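Local atomic coordinates of SsDNA-binding protein essential for mitochondrial genome maintenance (Saccharomyces cerevisiae, PDB entry 6CQK), a protein that binds single-stranded DNA preferentially and cooperatively, takes part in mitochondrial DNA replication and stimulates the PIF1 helicase. Residues Ile12-Thr17 with Lys29-Ser34; Asn25-Tyr30 with Asn46-Asn51; Ala66-Glu71 with Ile97-Asn102; Ala72-Tyr77 with Leu90-Lys95. One frame throughout, in Å; residues are numbered along the deposited sequence.

Interaction 1: residues Ile12-Thr17 with Lys29-Ser34; sequences IGSEFT and KYSIAS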
# COMPACT_ATOMS: atom_id res chain seq x y z
N ILE A 12 -6.67 -4.75 17.49
CA ILE A 12 -8.07 -5.10 17.47
C ILE A 12 -8.74 -4.67 18.74
O ILE A 12 -8.37 -5.15 19.79
CB ILE A 12 -8.26 -6.60 17.17
CG1 ILE A 12 -7.86 -6.76 15.68
CG2 ILE A 12 -9.69 -7.02 17.46
CD1 ILE A 12 -8.10 -8.11 15.09
N GLY A 13 -9.71 -3.77 18.61
CA GLY A 13 -10.33 -3.15 19.74
C GLY A 13 -11.75 -3.57 19.98
O GLY A 13 -12.50 -2.88 20.63
N SER A 14 -12.14 -4.75 19.51
CA SER A 14 -13.49 -5.26 19.78
C SER A 14 -13.60 -6.78 19.65
O SER A 14 -12.67 -7.46 19.14
CB SER A 14 -14.51 -4.57 18.87
OG SER A 14 -14.43 -5.04 17.52
N GLU A 15 -14.73 -7.31 20.14
CA GLU A 15 -15.14 -8.68 19.85
C GLU A 15 -15.45 -8.76 18.37
O GLU A 15 -15.61 -7.76 17.67
CB GLU A 15 -16.42 -9.11 20.62
CG GLU A 15 -16.38 -9.44 22.12
CD GLU A 15 -14.98 -9.53 22.73
OE1 GLU A 15 -14.25 -10.49 22.37
OE2 GLU A 15 -14.63 -8.64 23.57
N PHE A 16 -15.51 -9.97 17.87
CA PHE A 16 -15.94 -10.19 16.50
C PHE A 16 -17.46 -10.44 16.50
O PHE A 16 -17.86 -11.56 16.65
CB PHE A 16 -15.16 -11.39 15.89
CG PHE A 16 -13.66 -11.21 15.84
CD1 PHE A 16 -13.10 -10.31 14.95
CD2 PHE A 16 -12.82 -11.98 16.62
CE1 PHE A 16 -11.72 -10.16 14.85
CE2 PHE A 16 -11.45 -11.86 16.52
CZ PHE A 16 -10.90 -10.95 15.64
N THR A 17 -18.29 -9.44 16.23
CA THR A 17 -19.74 -9.68 16.10
C THR A 17 -20.14 -10.06 14.66
O THR A 17 -19.66 -9.48 13.71
CB THR A 17 -20.64 -8.49 16.46
OG1 THR A 17 -20.16 -7.31 15.82
CG2 THR A 17 -20.83 -8.26 17.97
N LYS A 29 -17.94 -8.25 11.84
CA LYS A 29 -17.63 -6.81 12.15
C LYS A 29 -16.66 -6.76 13.30
O LYS A 29 -16.75 -7.56 14.22
CB LYS A 29 -18.89 -5.98 12.54
CG LYS A 29 -19.53 -5.13 11.41
CD LYS A 29 -19.00 -3.68 11.37
CE LYS A 29 -19.31 -3.01 10.04
NZ LYS A 29 -20.77 -2.88 9.77
N TYR A 30 -15.67 -5.89 13.19
CA TYR A 30 -14.79 -5.58 14.29
C TYR A 30 -14.15 -4.23 14.01
O TYR A 30 -14.21 -3.72 12.88
CB TYR A 30 -13.72 -6.67 14.50
CG TYR A 30 -12.62 -6.73 13.44
CD1 TYR A 30 -12.78 -7.44 12.25
CD2 TYR A 30 -11.42 -6.08 13.63
CE1 TYR A 30 -11.78 -7.49 11.30
CE2 TYR A 30 -10.43 -6.14 12.67
CZ TYR A 30 -10.62 -6.85 11.50
OH TYR A 30 -9.62 -6.82 10.51
N SER A 31 -13.59 -3.65 15.05
CA SER A 31 -12.94 -2.36 14.94
C SER A 31 -11.44 -2.46 15.31
O SER A 31 -11.07 -3.32 16.11
CB SER A 31 -13.64 -1.33 15.80
OG SER A 31 -13.76 -1.84 17.12
N ILE A 32 -10.62 -1.65 14.62
CA ILE A 32 -9.20 -1.56 14.84
C ILE A 32 -8.97 -0.17 15.43
O ILE A 32 -9.38 0.83 14.85
CB ILE A 32 -8.41 -1.67 13.48
CG1 ILE A 32 -8.64 -3.04 12.86
CG2 ILE A 32 -6.90 -1.48 13.68
CD1 ILE A 32 -8.03 -3.20 11.50
N ALA A 33 -8.28 -0.12 16.56
CA ALA A 33 -7.79 1.12 17.07
C ALA A 33 -6.39 1.31 16.56
O ALA A 33 -5.54 0.46 16.82
CB ALA A 33 -7.79 1.09 18.58
N SER A 34 -6.14 2.40 15.84
CA SER A 34 -4.83 2.68 15.26
C SER A 34 -4.48 4.03 15.78
O SER A 34 -5.18 5.01 15.55
CB SER A 34 -4.87 2.71 13.74
OG SER A 34 -3.76 3.34 13.16
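Two short antiparallel pairings, Ile12 with Ile32 and Thr17 with Lys29, join the first hairpin of this OB-family domain, and between them the chain of Ile12-Thr17 loops off the strand 29-34. The tight part is built round Tyr30. Its CG lies in the crowded position between backbone N and carbonyl carbon (chi1 72°), so the ring lies alongside that of Phe16. The two form an offset edge-to-face pair, centroids 5.4 Å apart and planes at 74°: Phe16 CE1 sits over one face of Tyr30, toward the rim, and Tyr30 CD1 lies in the plane of the Phe16 ring at its edge. Ile12 crosses the tyrosine obliquely, its CD1 3.9 Å from Tyr30 CE2. The phenol OH is hydrogen-bonded to Gln94.

Polar contacts stitch the detour. Gly13 N gives a bond of 2.9 Å to Ser31 O from above the carbonyl plane, and Ser31 N donates to Ser14 OG at 3.0 Å. That hydroxyl in turn donates to Glu15 O, in the carbonyl plane on a lone pair. The looser side is the Thr17-Lys29 end. Lys29 N bonds Thr17 O at 2.8 Å, almost along the C=O axis, whereas the return bond from Thr17 N to Lys29 O is weak. The lysine chain, bent at chi2 and chi4, leads away, Thr17 OG1 turns to His19, and Glu15 points away and is exposed.

Because Ser14 OG accepts the N-H of Ser31 while donating its hydrogen to Glu15 O, one hydroxyl ties strand 29-34 to the looping chain where regular pairing is interrupted.

Interaction 2: residues Asn25-Tyr30 with Asn46-Asn51; sequences NRYLKY and NITVFN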
# COMPACT_ATOMS: atom_id res chain seq x y z
N ASN A 25 -25.63 -12.20 2.95
CA ASN A 25 -24.36 -12.75 3.35
C ASN A 25 -24.01 -12.57 4.83
O ASN A 25 -24.31 -11.58 5.45
CB ASN A 25 -23.26 -12.12 2.51
CG ASN A 25 -23.24 -12.68 1.13
OD1 ASN A 25 -23.89 -12.13 0.26
ND2 ASN A 25 -22.55 -13.80 0.92
N ARG A 26 -23.35 -13.58 5.35
CA ARG A 26 -22.77 -13.49 6.64
C ARG A 26 -21.59 -12.65 6.51
O ARG A 26 -20.74 -12.93 5.67
CB ARG A 26 -22.23 -14.79 7.19
CG ARG A 26 -23.31 -15.69 7.63
CD ARG A 26 -24.25 -14.94 8.60
NE ARG A 26 -23.91 -15.31 9.96
CZ ARG A 26 -24.55 -14.84 11.03
NH1 ARG A 26 -25.50 -13.90 10.93
NH2 ARG A 26 -24.20 -15.28 12.23
N TYR A 27 -21.51 -11.69 7.43
CA TYR A 27 -20.28 -10.99 7.64
C TYR A 27 -19.93 -10.75 9.06
O TYR A 27 -20.82 -10.67 9.95
CB TYR A 27 -20.33 -9.68 6.96
CG TYR A 27 -21.28 -8.64 7.56
CD1 TYR A 27 -20.85 -7.66 8.48
CD2 TYR A 27 -22.60 -8.56 7.12
CE1 TYR A 27 -21.72 -6.67 8.96
CE2 TYR A 27 -23.46 -7.55 7.57
CZ TYR A 27 -23.03 -6.62 8.49
OH TYR A 27 -23.94 -5.71 8.95
N LEU A 28 -18.64 -10.58 9.25
CA LEU A 28 -18.05 -10.31 10.54
C LEU A 28 -17.71 -8.82 10.66
O LEU A 28 -17.33 -8.18 9.69
CB LEU A 28 -16.83 -11.18 10.65
CG LEU A 28 -16.33 -11.43 12.05
CD1 LEU A 28 -17.42 -12.03 12.93
CD2 LEU A 28 -15.11 -12.34 11.99
N LYS A 29 -17.94 -8.25 11.84
CA LYS A 29 -17.63 -6.81 12.15
C LYS A 29 -16.66 -6.76 13.30
O LYS A 29 -16.75 -7.56 14.22
CB LYS A 29 -18.89 -5.98 12.54
CG LYS A 29 -19.53 -5.13 11.41
CD LYS A 29 -19.00 -3.68 11.37
CE LYS A 29 -19.31 -3.01 10.04
NZ LYS A 29 -20.77 -2.88 9.77
N TYR A 30 -15.67 -5.89 13.19
CA TYR A 30 -14.79 -5.58 14.29
C TYR A 30 -14.15 -4.23 14.01
O TYR A 30 -14.21 -3.72 12.88
CB TYR A 30 -13.72 -6.67 14.50
CG TYR A 30 -12.62 -6.73 13.44
CD1 TYR A 30 -12.78 -7.44 12.25
CD2 TYR A 30 -11.42 -6.08 13.63
CE1 TYR A 30 -11.78 -7.49 11.30
CE2 TYR A 30 -10.43 -6.14 12.67
CZ TYR A 30 -10.62 -6.85 11.50
OH TYR A 30 -9.62 -6.82 10.51
N ASN A 46 -13.91 0.66 11.40
CA ASN A 46 -14.75 -0.51 11.44
C ASN A 46 -14.61 -1.29 10.17
O ASN A 46 -14.74 -0.73 9.06
CB ASN A 46 -16.18 -0.10 11.60
CG ASN A 46 -16.38 0.73 12.85
OD1 ASN A 46 -16.11 0.27 13.98
ND2 ASN A 46 -16.84 1.96 12.68
N ILE A 47 -14.24 -2.54 10.36
CA ILE A 47 -13.89 -3.44 9.30
C ILE A 47 -15.04 -4.42 9.11
O ILE A 47 -15.64 -4.86 10.09
CB ILE A 47 -12.68 -4.31 9.71
CG1 ILE A 47 -11.52 -3.44 10.14
CG2 ILE A 47 -12.27 -5.24 8.57
CD1 ILE A 47 -11.15 -2.34 9.16
N THR A 48 -15.32 -4.74 7.84
CA THR A 48 -16.36 -5.66 7.50
C THR A 48 -15.63 -6.78 6.84
O THR A 48 -14.75 -6.54 6.05
CB THR A 48 -17.35 -5.00 6.51
OG1 THR A 48 -17.95 -3.84 7.12
CG2 THR A 48 -18.44 -5.95 6.13
N VAL A 49 -16.00 -7.99 7.15
CA VAL A 49 -15.40 -9.17 6.54
C VAL A 49 -16.42 -10.15 5.94
O VAL A 49 -17.29 -10.70 6.65
CB VAL A 49 -14.59 -9.97 7.53
CG1 VAL A 49 -13.67 -10.90 6.76
CG2 VAL A 49 -13.77 -9.05 8.44
N PHE A 50 -16.34 -10.33 4.62
CA PHE A 50 -17.11 -11.34 3.95
C PHE A 50 -16.25 -12.56 3.66
O PHE A 50 -16.76 -13.65 3.77
CB PHE A 50 -17.73 -10.82 2.69
CG PHE A 50 -18.73 -9.75 2.91
CD1 PHE A 50 -19.97 -10.02 3.37
CD2 PHE A 50 -18.41 -8.44 2.65
CE1 PHE A 50 -20.90 -9.00 3.58
CE2 PHE A 50 -19.34 -7.41 2.85
CZ PHE A 50 -20.59 -7.69 3.31
N ASN A 51 -14.99 -12.39 3.27
CA ASN A 51 -14.17 -13.53 2.81
C ASN A 51 -14.13 -14.57 3.89
O ASN A 51 -13.57 -14.37 4.95
CB ASN A 51 -12.77 -13.09 2.42
CG ASN A 51 -11.79 -14.24 2.16
OD1 ASN A 51 -11.40 -14.98 3.06
ND2 ASN A 51 -11.38 -14.38 0.93
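Tyr27 carries CG in the crowded position between backbone N and carbonyl carbon (chi1 70°), while Phe50 has CG beside its backbone N (chi1 -64°), and the two rings run side by side at an oblique 57°. The main touch is Phe50 CE1 on Tyr27 CB, 3.5 Å apart. Thr48 has CG2 anti to its backbone N, which lays the methyl against Tyr27 CD1 at 3.8 Å; its OG1 lies near Lys29 CE.

On the other face of the hairpin, Leu28, Tyr30, Ile47 and Val49 pack inward. Ile47 CB rests over a face of the Tyr30 ring, a CH-pi contact 3.9 Å from the centroid, and Val49 CG2 meets the edge of the same ring near its plane. Helix 52-59 packs on this face, with Ile55 on Leu28 and both Ile55 and Leu58 on Val49.

Leu28 and Val49 exchange two backbone bonds, both of 2.9 Å; Ile47 N to Tyr30 O is 2.8 Å, nearly along the C=O axis, and Tyr30 N returns to Ile47 O. The two faces differ in chemistry: one buries aliphatic groups and a phenol ring whose OH is satisfied by Gln94, the other mixes aromatic, hydroxyl and ammonium groups in partly exposed positions.

Interaction 3: residues Ala66-Glu71 with Ile97-Asn102; sequences ALVYVE and INLLKN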
# COMPACT_ATOMS: atom_id res chain seq x y z
N ALA A 66 -4.86 -7.90 19.41
CA ALA A 66 -3.86 -8.25 18.41
C ALA A 66 -3.42 -7.09 17.54
O ALA A 66 -4.25 -6.37 16.98
CB ALA A 66 -4.39 -9.32 17.53
N LEU A 67 -2.11 -6.89 17.45
CA LEU A 67 -1.53 -6.04 16.41
C LEU A 67 -1.68 -6.74 15.07
O LEU A 67 -1.17 -7.84 14.89
CB LEU A 67 -0.06 -5.75 16.67
CG LEU A 67 0.57 -4.70 15.77
CD1 LEU A 67 -0.08 -3.36 15.99
CD2 LEU A 67 2.07 -4.58 15.98
N VAL A 68 -2.40 -6.08 14.16
CA VAL A 68 -2.67 -6.59 12.82
C VAL A 68 -2.26 -5.61 11.73
O VAL A 68 -2.13 -4.41 11.97
CB VAL A 68 -4.15 -6.89 12.61
CG1 VAL A 68 -4.53 -7.97 13.53
CG2 VAL A 68 -5.03 -5.67 12.84
N TYR A 69 -2.05 -6.13 10.52
CA TYR A 69 -1.91 -5.27 9.31
C TYR A 69 -3.04 -5.69 8.39
O TYR A 69 -3.06 -6.83 7.97
CB TYR A 69 -0.55 -5.45 8.65
CG TYR A 69 -0.45 -4.93 7.25
CD1 TYR A 69 -0.75 -5.73 6.17
CD2 TYR A 69 0.00 -3.67 7.00
CE1 TYR A 69 -0.63 -5.27 4.89
CE2 TYR A 69 0.09 -3.19 5.71
CZ TYR A 69 -0.22 -3.99 4.66
OH TYR A 69 -0.08 -3.48 3.38
N VAL A 70 -4.01 -4.80 8.18
CA VAL A 70 -5.20 -5.11 7.42
C VAL A 70 -5.19 -4.28 6.17
O VAL A 70 -4.77 -3.11 6.17
CB VAL A 70 -6.45 -4.75 8.18
CG1 VAL A 70 -7.68 -4.80 7.29
CG2 VAL A 70 -6.58 -5.63 9.41
N GLU A 71 -5.60 -4.89 5.06
CA GLU A 71 -5.86 -4.15 3.83
C GLU A 71 -7.34 -4.31 3.53
O GLU A 71 -7.86 -5.38 3.66
CB GLU A 71 -5.11 -4.73 2.67
CG GLU A 71 -3.64 -4.56 2.78
CD GLU A 71 -2.89 -5.29 1.70
OE1 GLU A 71 -3.21 -6.46 1.32
OE2 GLU A 71 -1.95 -4.61 1.26
N ILE A 97 -5.43 -10.03 5.81
CA ILE A 97 -4.98 -9.74 7.13
C ILE A 97 -3.69 -10.43 7.42
O ILE A 97 -3.51 -11.56 7.03
CB ILE A 97 -6.05 -10.00 8.21
CG1 ILE A 97 -5.46 -9.72 9.61
CG2 ILE A 97 -6.62 -11.38 8.15
CD1 ILE A 97 -6.51 -9.42 10.64
N ASN A 98 -2.79 -9.71 8.10
CA ASN A 98 -1.54 -10.22 8.66
C ASN A 98 -1.61 -10.11 10.20
O ASN A 98 -1.89 -9.05 10.74
CB ASN A 98 -0.43 -9.36 8.11
CG ASN A 98 0.78 -10.15 7.79
OD1 ASN A 98 1.49 -10.51 8.70
ND2 ASN A 98 1.06 -10.39 6.50
N LEU A 99 -1.44 -11.21 10.90
CA LEU A 99 -1.34 -11.18 12.32
C LEU A 99 0.10 -10.89 12.61
O LEU A 99 0.95 -11.64 12.19
CB LEU A 99 -1.74 -12.51 12.92
CG LEU A 99 -1.65 -12.45 14.41
CD1 LEU A 99 -2.71 -11.51 15.00
CD2 LEU A 99 -1.78 -13.84 14.99
N LEU A 100 0.38 -9.76 13.25
CA LEU A 100 1.74 -9.36 13.59
C LEU A 100 2.10 -9.83 14.97
O LEU A 100 3.20 -10.30 15.19
CB LEU A 100 1.89 -7.85 13.48
CG LEU A 100 1.50 -7.30 12.10
CD1 LEU A 100 1.62 -5.79 12.06
CD2 LEU A 100 2.38 -7.91 11.02
N LYS A 101 1.16 -9.69 15.90
CA LYS A 101 1.31 -10.15 17.23
C LYS A 101 -0.09 -10.32 17.79
O LYS A 101 -0.86 -9.37 17.79
CB LYS A 101 2.07 -9.12 18.07
CG LYS A 101 2.31 -9.64 19.47
CD LYS A 101 2.58 -8.61 20.57
CE LYS A 101 1.25 -8.00 21.09
NZ LYS A 101 0.77 -8.55 22.40
N ASN A 102 -0.36 -11.45 18.42
CA ASN A 102 -1.67 -11.71 19.04
C ASN A 102 -1.91 -11.10 20.46
O ASN A 102 -1.00 -10.49 21.03
CB ASN A 102 -1.90 -13.22 19.01
CG ASN A 102 -3.31 -13.58 18.59
OD1 ASN A 102 -4.25 -12.83 18.83
ND2 ASN A 102 -3.48 -14.77 18.04
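Leu67 and Leu100 meet at a beta bulge in the 67-77 and 89-99 hairpin of this OB-family fold. Leu67 holds CG anti to the backbone N (chi1 -171°) and Leu100 holds CG beside its N (chi1 -56°), so they cross obliquely, with Leu67 CG 4.0 Å from Leu100 CD1. Leu100 CD1 also reaches Tyr69 CB. Leu100 is the residue the bulge inserts: the pairing slips by one between Leu67 and Val68, and Leu67 O is gripped by both Leu100 N (3.0 Å) and Lys101 N (3.1 Å). Replacing Leu67 by an alanine would remove CG and both methyls, and would probably loosen the packing on Leu100 at the bulge.

Beyond it, Tyr69 and Asn98 exchange two backbone bonds of 2.9 Å. Tyr69 CG is anti to its N, and its hydroxyl donates to Glu71 OE2 from above the carboxylate plane. The Asn98 amide, turned at 77° to that ring, is hydrogen-bonded to Met1 of the third subunit.

On the opposite face Ile97 has CG1 anti to its N, placing CD1 between Val68 CG1 at 3.8 Å and Val70 CG2 at 4.0 Å. Leu99, its CG also anti to N, brings CD1 against Ala66 CB.

Val68, Val70 and Ile97 thus face the core, against Ile32 and the Tyr30 ring, while on the other face Leu100 packs on Leu100 of the fourth subunit, placing the bulge at an apolar subunit contact.

Interaction 4: residues Ala72-Tyr77 with Leu90-Lys95; sequences ADAANY and LSLVQK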
# COMPACT_ATOMS: atom_id res chain seq x y z
N ALA A 72 -8.00 -3.23 3.16
CA ALA A 72 -9.43 -3.26 3.01
C ALA A 72 -9.86 -2.35 1.86
O ALA A 72 -9.33 -1.25 1.69
CB ALA A 72 -10.10 -2.80 4.35
N ASP A 73 -10.88 -2.78 1.13
CA ASP A 73 -11.50 -1.90 0.14
C ASP A 73 -12.35 -0.88 0.81
O ASP A 73 -13.13 -1.22 1.71
CB ASP A 73 -12.29 -2.72 -0.90
CG ASP A 73 -11.36 -3.33 -1.93
OD1 ASP A 73 -10.39 -2.63 -2.35
OD2 ASP A 73 -11.48 -4.52 -2.24
N ALA A 74 -12.18 0.36 0.41
CA ALA A 74 -12.91 1.47 0.98
C ALA A 74 -14.00 2.03 0.08
O ALA A 74 -13.76 2.22 -1.11
CB ALA A 74 -11.94 2.61 1.33
N ALA A 75 -15.15 2.33 0.67
CA ALA A 75 -16.24 3.06 0.00
C ALA A 75 -16.92 4.01 0.95
O ALA A 75 -16.77 3.87 2.15
CB ALA A 75 -17.26 2.09 -0.50
N ASN A 76 -17.67 4.95 0.41
CA ASN A 76 -18.46 5.88 1.17
C ASN A 76 -19.88 5.56 0.91
O ASN A 76 -20.24 5.50 -0.23
CB ASN A 76 -18.09 7.33 0.79
CG ASN A 76 -16.95 7.91 1.66
OD1 ASN A 76 -16.71 7.53 2.83
ND2 ASN A 76 -16.24 8.87 1.08
N TYR A 77 -20.68 5.30 1.94
CA TYR A 77 -22.13 5.09 1.84
C TYR A 77 -22.97 6.06 2.68
O TYR A 77 -22.71 6.23 3.88
CB TYR A 77 -22.46 3.68 2.30
CG TYR A 77 -21.79 2.55 1.54
CD1 TYR A 77 -21.34 2.68 0.20
CD2 TYR A 77 -21.63 1.31 2.16
CE1 TYR A 77 -20.75 1.61 -0.47
CE2 TYR A 77 -21.04 0.24 1.50
CZ TYR A 77 -20.60 0.40 0.18
OH TYR A 77 -20.00 -0.65 -0.45
N LEU A 90 -18.05 5.51 6.09
CA LEU A 90 -16.97 4.81 5.47
C LEU A 90 -17.08 3.30 5.65
O LEU A 90 -17.07 2.84 6.76
CB LEU A 90 -15.69 5.27 6.07
CG LEU A 90 -14.40 4.61 5.58
CD1 LEU A 90 -14.04 5.00 4.15
CD2 LEU A 90 -13.27 4.98 6.53
N SER A 91 -17.14 2.54 4.55
CA SER A 91 -17.17 1.12 4.60
C SER A 91 -15.80 0.65 4.25
O SER A 91 -15.22 1.12 3.27
CB SER A 91 -18.11 0.59 3.56
OG SER A 91 -17.85 -0.78 3.38
N LEU A 92 -15.33 -0.34 4.99
CA LEU A 92 -13.98 -0.89 4.85
C LEU A 92 -14.11 -2.37 4.87
O LEU A 92 -14.39 -2.96 5.94
CB LEU A 92 -13.11 -0.51 5.98
CG LEU A 92 -12.59 0.92 6.01
CD1 LEU A 92 -11.88 1.13 7.33
CD2 LEU A 92 -11.64 1.22 4.88
N VAL A 93 -14.01 -2.98 3.69
CA VAL A 93 -14.26 -4.40 3.54
C VAL A 93 -12.96 -5.08 3.41
O VAL A 93 -12.16 -4.72 2.54
CB VAL A 93 -15.13 -4.68 2.34
CG1 VAL A 93 -15.22 -6.17 2.12
CG2 VAL A 93 -16.51 -4.09 2.59
N GLN A 94 -12.69 -6.00 4.33
CA GLN A 94 -11.36 -6.60 4.48
C GLN A 94 -10.96 -7.42 3.26
O GLN A 94 -11.75 -8.15 2.76
CB GLN A 94 -11.33 -7.46 5.73
CG GLN A 94 -10.00 -8.12 5.98
CD GLN A 94 -9.91 -8.83 7.31
OE1 GLN A 94 -10.33 -8.30 8.34
NE2 GLN A 94 -9.39 -10.03 7.30
N LYS A 95 -9.74 -7.24 2.76
CA LYS A 95 -9.17 -8.03 1.66
C LYS A 95 -8.03 -8.94 2.09
O LYS A 95 -7.77 -9.96 1.51
CB LYS A 95 -8.75 -7.08 0.54
CG LYS A 95 -9.91 -6.47 -0.24
CD LYS A 95 -11.04 -7.53 -0.38
CE LYS A 95 -12.40 -7.05 -0.86
NZ LYS A 95 -13.56 -7.87 -0.40
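In this OB-family fold the last two strands form a long antiparallel hairpin, here Ala72-Tyr77 against Leu90-Lys95. Its first shell is backbone: Asp73 and Val93 exchange bonds of 2.7 Å (Asp73 N to Val93 O) and 2.8 Å (Val93 N to Asp73 O), and Ala75 with Ser91 repeats the pattern. On one face the methyls of Ala72 and Ala74 pack against the Leu92 side chain. Leu92 has CG beside its backbone N (chi1 -76°), so CD2 lies 3.8 Å from Ala74 CB.

Across the other face Asp73 and Lys95 cross at about a right angle. The lysine bends at chi2 and passes its aliphatic part along Asp73 OD2, but Lys95 NZ stays 4.4 Å from Asp73 OD2, beyond a salt bridge. An alanine in place of Asp73 would remove the carboxylate and is likely to cost Lys95 this nearby opposite charge and its contact along CG and CE.

Further out, strand 43-49 flanks the hairpin through bonds of Leu92 and Gln94 with Thr48, and Met6 and Ser4 flank Ala72 and Ala74 on the other side. The Gln94 amide is held at both ends, OE1 by Tyr30 OH and NE2 by Gln54 OE1. At the far end Asn76 ND2 donates to the backbone O of Trp44 of the second subunit; within the hairpin, Asn76 OD1 lies 3.9 Å from Leu90 CD1.

How the interactions relate
Interactions 1 and 2 share strand 26-34, one edge of it pairing with Ile12-Thr17 and the other with Asn46-Asn51; their centres are about 11 Å apart. Interaction 4 is nested within the loop that interaction 3 closes: both use strands 67-77 and 89-99, with centres about 17 Å apart. The first three strands meet that hairpin through several bonds, among them Thr48 O to Gln94 N (2.7 Å), tying interaction 2 to interaction 4, and Ile12 N to Ala66 O (3.0 Å), tying interaction 1 to interaction 3. Tyr30 links them centrally, its OH being 2.7 Å from Gln94 OE1 and 3.4 Å from Val70 CG2. Interactions 1, 3 and 4 touch the second subunit.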